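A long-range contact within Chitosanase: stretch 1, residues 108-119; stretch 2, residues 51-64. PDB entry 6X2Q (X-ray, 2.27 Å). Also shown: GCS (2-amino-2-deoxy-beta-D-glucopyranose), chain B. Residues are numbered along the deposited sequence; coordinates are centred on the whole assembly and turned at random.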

# COMPACT_ATOMS: atom_id res chain seq x y z
N GLN A 108 -3.64 3.52 16.12
CA GLN A 108 -2.49 2.69 16.46
C GLN A 108 -2.65 1.27 15.93
O GLN A 108 -1.69 0.69 15.41
CB GLN A 108 -2.27 2.68 17.99
CG GLN A 108 -1.09 1.84 18.46
CD GLN A 108 0.25 2.33 17.90
OE1 GLN A 108 0.64 3.47 18.12
NE2 GLN A 108 0.95 1.46 17.17
N VAL A 109 -3.86 0.71 16.04
CA VAL A 109 -4.12 -0.61 15.47
C VAL A 109 -3.86 -0.61 13.97
O VAL A 109 -3.29 -1.55 13.41
CB VAL A 109 -5.57 -1.06 15.80
CG1 VAL A 109 -5.93 -2.35 15.05
CG2 VAL A 109 -5.75 -1.26 17.31
N GLN A 110 -4.29 0.46 13.28
CA GLN A 110 -3.99 0.58 11.86
C GLN A 110 -2.49 0.60 11.61
O GLN A 110 -2.01 -0.02 10.64
CB GLN A 110 -4.64 1.85 11.30
CG GLN A 110 -6.15 1.81 11.25
CD GLN A 110 -6.72 2.98 10.47
OE1 GLN A 110 -6.27 3.26 9.34
NE2 GLN A 110 -7.70 3.67 11.06
N ASP A 111 -1.72 1.27 12.48
CA ASP A 111 -0.26 1.30 12.32
C ASP A 111 0.31 -0.10 12.51
O ASP A 111 1.20 -0.52 11.76
CB ASP A 111 0.39 2.26 13.33
CG ASP A 111 -0.00 3.72 13.12
OD1 ASP A 111 -0.43 4.08 12.00
OD2 ASP A 111 0.10 4.52 14.08
N ASP A 112 -0.17 -0.82 13.52
CA ASP A 112 0.35 -2.15 13.79
C ASP A 112 0.06 -3.08 12.62
O ASP A 112 0.94 -3.84 12.19
CB ASP A 112 -0.24 -2.72 15.08
CG ASP A 112 0.19 -1.94 16.34
OD1 ASP A 112 1.16 -1.14 16.28
OD2 ASP A 112 -0.44 -2.15 17.41
N VAL A 113 -1.16 -3.05 12.10
CA VAL A 113 -1.50 -3.90 10.97
C VAL A 113 -0.65 -3.55 9.75
O VAL A 113 -0.11 -4.43 9.08
CB VAL A 113 -3.00 -3.83 10.66
CG1 VAL A 113 -3.30 -4.58 9.40
CG2 VAL A 113 -3.79 -4.39 11.83
N VAL A 114 -0.53 -2.25 9.45
CA VAL A 114 0.35 -1.83 8.36
C VAL A 114 1.73 -2.42 8.55
O VAL A 114 2.30 -3.02 7.63
CB VAL A 114 0.41 -0.30 8.27
CG1 VAL A 114 1.51 0.10 7.28
CG2 VAL A 114 -0.92 0.26 7.80
N ASP A 115 2.28 -2.28 9.77
CA ASP A 115 3.61 -2.82 10.03
C ASP A 115 3.65 -4.34 9.83
O ASP A 115 4.59 -4.87 9.22
CB ASP A 115 4.07 -2.46 11.45
CG ASP A 115 5.57 -2.63 11.62
OD1 ASP A 115 6.34 -1.84 11.01
OD2 ASP A 115 5.98 -3.57 12.34
N GLU A 116 2.64 -5.05 10.35
CA GLU A 116 2.63 -6.50 10.25
C GLU A 116 2.37 -6.98 8.82
O GLU A 116 3.02 -7.93 8.36
CB GLU A 116 1.57 -7.09 11.20
CG GLU A 116 1.63 -8.63 11.30
CD GLU A 116 0.25 -9.33 11.40
OE1 GLU A 116 0.21 -10.45 11.95
OE2 GLU A 116 -0.77 -8.78 10.91
N LEU A 117 1.41 -6.38 8.12
CA LEU A 117 1.09 -6.93 6.80
C LEU A 117 1.98 -6.38 5.69
O LEU A 117 2.29 -7.10 4.73
CB LEU A 117 -0.38 -6.67 6.45
CG LEU A 117 -1.48 -7.37 7.25
CD1 LEU A 117 -2.83 -7.00 6.68
CD2 LEU A 117 -1.32 -8.90 7.27
N TYR A 118 2.39 -5.12 5.78
CA TYR A 118 2.97 -4.46 4.61
C TYR A 118 4.42 -4.04 4.81
O TYR A 118 5.28 -4.43 4.01
CB TYR A 118 2.10 -3.26 4.21
CG TYR A 118 0.70 -3.74 3.87
CD1 TYR A 118 0.52 -4.76 2.93
CD2 TYR A 118 -0.41 -3.24 4.52
CE1 TYR A 118 -0.74 -5.24 2.64
CE2 TYR A 118 -1.68 -3.71 4.23
CZ TYR A 118 -1.83 -4.71 3.29
OH TYR A 118 -3.07 -5.20 3.01
N PHE A 119 4.72 -3.26 5.86
CA PHE A 119 6.07 -2.71 5.96
C PHE A 119 7.09 -3.80 6.26
O PHE A 119 8.12 -3.91 5.57
CB PHE A 119 6.14 -1.62 7.03
CG PHE A 119 7.50 -0.98 7.14
CD1 PHE A 119 7.95 -0.12 6.15
CD2 PHE A 119 8.34 -1.27 8.21
CE1 PHE A 119 9.21 0.46 6.24
CE2 PHE A 119 9.61 -0.70 8.30
CZ PHE A 119 10.04 0.17 7.31
C1 GCS B . -5.12 -3.82 -1.30
C2 GCS B . -5.51 -4.63 -0.08
C3 GCS B . -4.63 -5.85 0.00
C4 GCS B . -4.76 -6.72 -1.24
C5 GCS B . -4.73 -5.75 -2.42
C6 GCS B . -4.98 -6.33 -3.78
N2 GCS B . -5.51 -3.90 1.13
O1 GCS B . -5.85 -2.63 -1.57
O3 GCS B . -5.06 -6.54 1.11
O4 GCS B . -4.20 -7.74 -1.12
O5 GCS B . -5.60 -4.65 -2.28
O6 GCS B . -5.97 -7.31 -3.78
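Stretch 2 51-64: GDMLEVIQRYSRLR

Stretch 2 forms a helix that packs obliquely, with its direction largely reversed, against the helix of stretch 1, through a valine-lined apolar seam that gives way to charged and polar groups and ends at the bound glucosamine.

Gly51 occupies the N-cap position, with a positive phi of 85° that favours glycine. The helix then runs from Asp52 to Leu63. Its backbone hydrogen bonds start with Glu55 N to Gly51 O at 3.2 Å. The last turn is less regular: the bond from Leu63 N to Arg59 O, 3.3 Å, is weak. Arg64 is the first residue to leave helical geometry, with phi/psi of -146/79. Stretch 1 is helical throughout, with a wider pi-type turn at 114-119, where Phe119 N bonds to Val114 O at 3.0 Å.

The two N-to-C directions make an angle of 130°, and the axes approach to 9.4 Å. The nearest CA atoms are those of Gln110 and Val56, 6.2 Å apart. Because the directions are largely opposed, the C-terminal part of stretch 2 meets Val109, while its first turn meets Leu117 and Tyr118. The contact buries 541 Å² in all, both sides summed.

Val109 points toward stretch 2 and fits as a knob among Val56, Arg59, Tyr60 and Leu63. Val109 CG1 lies 3.5 Å from Val56 O and 4.0 Å from Val56 CG1. Val109 CG2 reaches Leu63 CD1 at 3.7 Å, and Val109 CG2 lies 4.3 Å from Tyr60 CD1, at the edge of that ring. Val113 continues the apolar seam, with Val113 CG2 3.8 Å from Val56 CG2. Gln110 points away, yet Gln110 CG is still 4.1 Å from Val56 CG1.

Arg59 is the reciprocal knob, set among Val109, Asp112, Val113 and Glu116. Arg59 CB lies 3.9 Å from Val109 CG1. Arg59 NH1 lies 3.9 Å from Val113 CG2. Within its own helix, Arg59 NH1 forms a salt bridge with Glu55 OE1 at 3.5 Å. Across the contact the charges are looser: Arg59 NH1 is 4.2 Å from Glu116 OE2, and Arg59 NH2 is 4.6 Å from Asp112 OD2. The latter oxygen is well out of the guanidinium plane, so no N-H points at it.

Two acids also meet here. Glu55 OE1 and Glu116 OE2 are only 2.8 Å apart, a spacing at which one of the two acids probably carries a proton and donates it. Glu55 OE2 also lies 3.6 Å from Leu117 CD1.

At the start of the helix, Asp52 points toward stretch 1. Asp52 CB packs 3.6 Å from Leu117 CD1. Tyr118 leaves its backbone sideways, but its end comes nearer, and Tyr118 OH donates a hydrogen bond to Asp52 OD1 at 2.8 Å. Asp52 OD1 also accepts a hydrogen bond from GCS N2, likewise at 2.8 Å. Asp52 thus links the helix pair directly to the sugar, as suits a chitosanase.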

# COMPACT_ATOMS: atom_id res chain seq x y z
N GLY A 51 -9.82 -8.96 3.70
CA GLY A 51 -9.51 -9.43 5.07
C GLY A 51 -8.69 -8.50 5.94
O GLY A 51 -8.58 -8.80 7.11
N ASP A 52 -8.17 -7.40 5.42
CA ASP A 52 -7.31 -6.53 6.26
C ASP A 52 -8.18 -5.56 7.04
O ASP A 52 -7.81 -5.21 8.13
CB ASP A 52 -6.08 -5.98 5.51
CG ASP A 52 -6.40 -5.12 4.31
OD1 ASP A 52 -5.57 -4.32 3.94
OD2 ASP A 52 -7.47 -5.28 3.78
N MET A 53 -9.35 -5.23 6.52
CA MET A 53 -10.30 -4.39 7.29
C MET A 53 -10.79 -5.20 8.49
O MET A 53 -10.91 -4.65 9.56
CB MET A 53 -11.49 -3.95 6.44
CG MET A 53 -12.62 -3.44 7.26
SD MET A 53 -13.95 -2.80 6.29
CE MET A 53 -13.22 -1.32 5.63
N LEU A 54 -11.00 -6.50 8.30
CA LEU A 54 -11.45 -7.41 9.36
C LEU A 54 -10.38 -7.49 10.46
O LEU A 54 -10.74 -7.38 11.59
CB LEU A 54 -11.72 -8.79 8.78
CG LEU A 54 -11.97 -9.87 9.82
CD1 LEU A 54 -13.31 -9.66 10.49
CD2 LEU A 54 -11.90 -11.25 9.23
N GLU A 55 -9.12 -7.66 10.09
CA GLU A 55 -8.09 -7.77 11.10
C GLU A 55 -8.02 -6.51 11.97
O GLU A 55 -7.87 -6.61 13.19
CB GLU A 55 -6.75 -8.06 10.46
CG GLU A 55 -5.72 -8.38 11.50
CD GLU A 55 -4.33 -8.44 10.94
OE1 GLU A 55 -3.39 -8.48 11.75
OE2 GLU A 55 -4.20 -8.45 9.70
N VAL A 56 -8.14 -5.33 11.36
CA VAL A 56 -8.09 -4.09 12.13
C VAL A 56 -9.21 -4.08 13.17
O VAL A 56 -8.97 -3.84 14.36
CB VAL A 56 -8.17 -2.88 11.18
CG1 VAL A 56 -8.39 -1.60 11.97
CG2 VAL A 56 -6.91 -2.76 10.31
N ILE A 57 -10.44 -4.35 12.73
CA ILE A 57 -11.57 -4.27 13.64
C ILE A 57 -11.49 -5.37 14.69
O ILE A 57 -11.75 -5.12 15.87
CB ILE A 57 -12.89 -4.28 12.85
CG1 ILE A 57 -12.98 -2.98 12.04
CG2 ILE A 57 -14.14 -4.42 13.77
CD1 ILE A 57 -14.07 -2.96 10.98
N GLN A 58 -11.06 -6.57 14.30
CA GLN A 58 -10.90 -7.64 15.28
C GLN A 58 -9.87 -7.27 16.34
O GLN A 58 -10.13 -7.40 17.55
CB GLN A 58 -10.53 -8.96 14.60
CG GLN A 58 -11.74 -9.70 14.08
CD GLN A 58 -11.40 -11.02 13.39
OE1 GLN A 58 -10.28 -11.22 12.90
NE2 GLN A 58 -12.39 -11.91 13.33
N ARG A 59 -8.70 -6.80 15.92
CA ARG A 59 -7.70 -6.44 16.92
C ARG A 59 -8.21 -5.31 17.80
O ARG A 59 -7.99 -5.31 19.01
CB ARG A 59 -6.39 -6.06 16.24
CG ARG A 59 -5.85 -7.22 15.45
CD ARG A 59 -4.51 -6.92 14.84
NE ARG A 59 -3.49 -6.80 15.87
CZ ARG A 59 -2.20 -6.69 15.60
NH1 ARG A 59 -1.79 -6.68 14.35
NH2 ARG A 59 -1.32 -6.58 16.59
N TYR A 60 -8.91 -4.34 17.21
CA TYR A 60 -9.43 -3.24 17.99
C TYR A 60 -10.47 -3.74 18.99
O TYR A 60 -10.54 -3.25 20.13
CB TYR A 60 -10.03 -2.19 17.07
CG TYR A 60 -10.56 -0.96 17.77
CD1 TYR A 60 -9.73 -0.15 18.53
CD2 TYR A 60 -11.90 -0.59 17.64
CE1 TYR A 60 -10.22 1.00 19.16
CE2 TYR A 60 -12.40 0.54 18.26
CZ TYR A 60 -11.57 1.33 19.03
OH TYR A 60 -12.06 2.47 19.65
N SER A 61 -11.26 -4.74 18.59
CA SER A 61 -12.33 -5.23 19.44
C SER A 61 -11.78 -6.04 20.60
O SER A 61 -12.43 -6.15 21.65
CB SER A 61 -13.29 -6.06 18.61
OG SER A 61 -14.03 -5.20 17.76
N ARG A 62 -10.58 -6.61 20.45
CA ARG A 62 -9.95 -7.24 21.60
C ARG A 62 -9.46 -6.20 22.60
O ARG A 62 -9.46 -6.46 23.81
CB ARG A 62 -8.83 -8.17 21.12
CG ARG A 62 -8.26 -9.02 22.22
CD ARG A 62 -9.05 -10.32 22.43
NE ARG A 62 -8.54 -11.09 23.56
CZ ARG A 62 -8.75 -10.79 24.84
NH1 ARG A 62 -8.23 -11.57 25.79
NH2 ARG A 62 -9.48 -9.72 25.17
N LEU A 63 -9.08 -5.01 22.14
CA LEU A 63 -8.69 -3.94 23.05
C LEU A 63 -9.89 -3.23 23.65
O LEU A 63 -9.80 -2.70 24.78
CB LEU A 63 -7.82 -2.89 22.33
CG LEU A 63 -6.54 -3.28 21.58
CD1 LEU A 63 -5.98 -2.06 20.87
CD2 LEU A 63 -5.48 -3.86 22.51
N ARG A 64 -11.00 -3.20 22.92
CA ARG A 64 -12.18 -2.43 23.33
C ARG A 64 -13.45 -3.16 22.89
O ARG A 64 -14.06 -2.81 21.88
CB ARG A 64 -12.14 -1.02 22.76
CG ARG A 64 -13.16 -0.12 23.38
CD ARG A 64 -13.24 1.19 22.64
NE ARG A 64 -14.28 2.04 23.18
CZ ARG A 64 -14.45 3.30 22.82
NH1 ARG A 64 -13.62 3.84 21.94
NH2 ARG A 64 -15.42 4.02 23.35